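Local coordinates for fimbriae-associated protein Fap1 (Streptococcus parasanguinis, PDB 3RGU) that forms adhesive cell-wall-linked fimbriae implicated in oral biofilm formation, this helical alpha subdomain being part of their major non-repeat unit, at residues Leu58-Ser63 / Gln100-Glu105. Sequence-based numbering, arbitrary orientation.
Sequences LELMKS and QALGNE
Glu105 meets three residues of helix 54-79 with different parts of its side chain. Its methylene CG packs against Leu60 CD1 at 3.7 Å and lies beside Ser63 OG at 3.8 Å. The chain then bends at chi2 (62°), carrying the carboxylate to Glu59, whose own chain is extended beyond CG. The two acid groups are modelled close together in this structure at pH 5.0, but at 3.0 Å resolution the details of their approach stay doubtful. Glu59 OE2 also forms a salt bridge with Lys108, one turn beyond Glu105, which would offset part of the negative charge.

Deeper in the interface, Leu102 CD1 approaches Leu60 CD1 at 4.1 Å and Ser63 OG at 3.7 Å. In both leucines CG stands anti to the backbone N, and from there CD1 reaches on to the contact, so that their ends come closer to the opposite helix than their CB directions alone would suggest. Ser63 OG donates to Leu60 O within its own helix, 3.2 Å away and tilted 30° from the carbonyl plane. Leu49 packs on Leu60, while Leu41 and Asn42 touch Leu102, so helix 32-50 closes the buried side. With short-segment axes 9.7 Å apart at closest approach and running at 164°, helices 54-79 and 85-109 form a nearly antiparallel pair; adding helix 32-50 gives the three-helix bundle of this Fap1 subdomain, with apolar contacts inside and a charged margin.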
loop_
_atom_site.group_PDB
_atom_site.type_symbol
_atom_site.label_atom_id
_atom_site.label_comp_id
_atom_site.label_asym_id
_atom_site.label_seq_id
_atom_site.Cartn_x
_atom_site.Cartn_y
_atom_site.Cartn_z
ATOM N N LEU A 58 0.646 -2.068 -16.969
ATOM C CA LEU A 58 1.940 -1.696 -16.427
ATOM C C LEU A 58 1.854 -0.533 -15.476
ATOM O O LEU A 58 2.576 -0.518 -14.503
ATOM C CB LEU A 58 2.922 -1.367 -17.539
ATOM C CG LEU A 58 4.380 -1.046 -17.218
ATOM C CD1 LEU A 58 5.028 -2.054 -16.283
ATOM C CD2 LEU A 58 5.146 -0.993 -18.517
ATOM N N GLU A 59 0.986 0.437 -15.754
ATOM C CA GLU A 59 0.797 1.575 -14.848
ATOM C C GLU A 59 0.345 1.129 -13.467
ATOM O O GLU A 59 0.815 1.620 -12.421
ATOM C CB GLU A 59 -0.257 2.525 -15.398
ATOM C CG GLU A 59 -0.464 3.760 -14.559
ATOM C CD GLU A 59 -1.491 4.718 -15.157
ATOM O OE1 GLU A 59 -2.081 4.405 -16.221
ATOM O OE2 GLU A 59 -1.713 5.786 -14.546
ATOM N N LEU A 60 -0.591 0.196 -13.478
ATOM C CA LEU A 60 -1.134 -0.308 -12.251
ATOM C C LEU A 60 -0.050 -1.111 -11.551
ATOM O O LEU A 60 0.154 -0.991 -10.352
ATOM C CB LEU A 60 -2.358 -1.173 -12.521
ATOM C CG LEU A 60 -3.041 -1.712 -11.267
ATOM C CD1 LEU A 60 -3.735 -0.593 -10.499
ATOM C CD2 LEU A 60 -4.016 -2.833 -11.614
ATOM N N MET A 61 0.654 -1.927 -12.315
ATOM C CA MET A 61 1.629 -2.817 -11.731
ATOM C C MET A 61 2.690 -2.005 -10.983
ATOM O O MET A 61 3.101 -2.383 -9.880
ATOM C CB MET A 61 2.217 -3.743 -12.803
ATOM C CG MET A 61 3.204 -4.785 -12.308
ATOM S SD MET A 61 2.691 -5.856 -10.932
ATOM C CE MET A 61 1.225 -6.596 -11.624
ATOM N N LYS A 62 3.090 -0.869 -11.554
ATOM C CA LYS A 62 4.146 -0.058 -10.951
ATOM C C LYS A 62 3.707 0.400 -9.564
ATOM O O LYS A 62 4.468 0.302 -8.596
ATOM C CB LYS A 62 4.546 1.127 -11.832
ATOM C CG LYS A 62 5.206 0.753 -13.167
ATOM C CD LYS A 62 5.782 1.965 -13.921
ATOM C CE LYS A 62 5.389 1.969 -15.405
ATOM N NZ LYS A 62 6.377 2.597 -16.355
ATOM N N SER A 63 2.464 0.841 -9.432
ATOM C CA SER A 63 2.053 1.277 -8.109
ATOM C C SER A 63 1.705 0.120 -7.199
ATOM O O SER A 63 1.918 0.204 -5.999
ATOM C CB SER A 63 0.952 2.337 -8.140
ATOM O OG SER A 63 -0.146 1.847 -8.841
ATOM N N GLN A 100 -2.344 5.428 -0.884
ATOM C CA GLN A 100 -3.138 6.504 -1.432
ATOM C C GLN A 100 -3.033 6.510 -2.953
ATOM O O GLN A 100 -4.038 6.513 -3.653
ATOM C CB GLN A 100 -2.751 7.837 -0.809
ATOM C CG GLN A 100 -3.647 8.975 -1.226
ATOM C CD GLN A 100 -5.072 8.778 -0.751
ATOM O OE1 GLN A 100 -5.325 8.679 0.452
ATOM N NE2 GLN A 100 -6.017 8.710 -1.697
ATOM N N ALA A 101 -1.803 6.444 -3.450
ATOM C CA ALA A 101 -1.558 6.472 -4.892
ATOM C C ALA A 101 -2.189 5.339 -5.707
ATOM O O ALA A 101 -2.709 5.554 -6.806
ATOM C CB ALA A 101 -0.050 6.488 -5.077
ATOM N N LEU A 102 -2.131 4.135 -5.143
ATOM C CA LEU A 102 -2.762 2.966 -5.708
ATOM C C LEU A 102 -4.253 3.197 -5.824
ATOM O O LEU A 102 -4.864 2.807 -6.818
ATOM C CB LEU A 102 -2.509 1.764 -4.814
ATOM C CG LEU A 102 -3.038 0.410 -5.280
ATOM C CD1 LEU A 102 -2.460 0.039 -6.648
ATOM C CD2 LEU A 102 -2.724 -0.657 -4.231
ATOM N N GLY A 103 -4.830 3.840 -4.812
ATOM C CA GLY A 103 -6.240 4.234 -4.835
ATOM C C GLY A 103 -6.563 5.080 -6.053
ATOM O O GLY A 103 -7.468 4.763 -6.820
ATOM N N ASN A 104 -5.796 6.142 -6.254
ATOM C CA ASN A 104 -6.065 7.038 -7.368
ATOM C C ASN A 104 -5.899 6.338 -8.694
ATOM O O ASN A 104 -6.638 6.612 -9.633
ATOM C CB ASN A 104 -5.191 8.292 -7.313
ATOM C CG ASN A 104 -5.358 9.064 -6.016
ATOM O OD1 ASN A 104 -4.392 9.622 -5.501
ATOM N ND2 ASN A 104 -6.580 9.097 -5.479
ATOM N N GLU A 105 -4.932 5.430 -8.758
ATOM C CA GLU A 105 -4.701 4.650 -9.960
ATOM C C GLU A 105 -5.934 3.798 -10.255
ATOM O O GLU A 105 -6.411 3.745 -11.391
ATOM C CB GLU A 105 -3.459 3.780 -9.800
ATOM C CG GLU A 105 -3.095 2.981 -11.038
ATOM C CD GLU A 105 -2.772 3.852 -12.242
ATOM O OE1 GLU A 105 -2.146 4.923 -12.073
ATOM O OE2 GLU A 105 -3.140 3.455 -13.368
#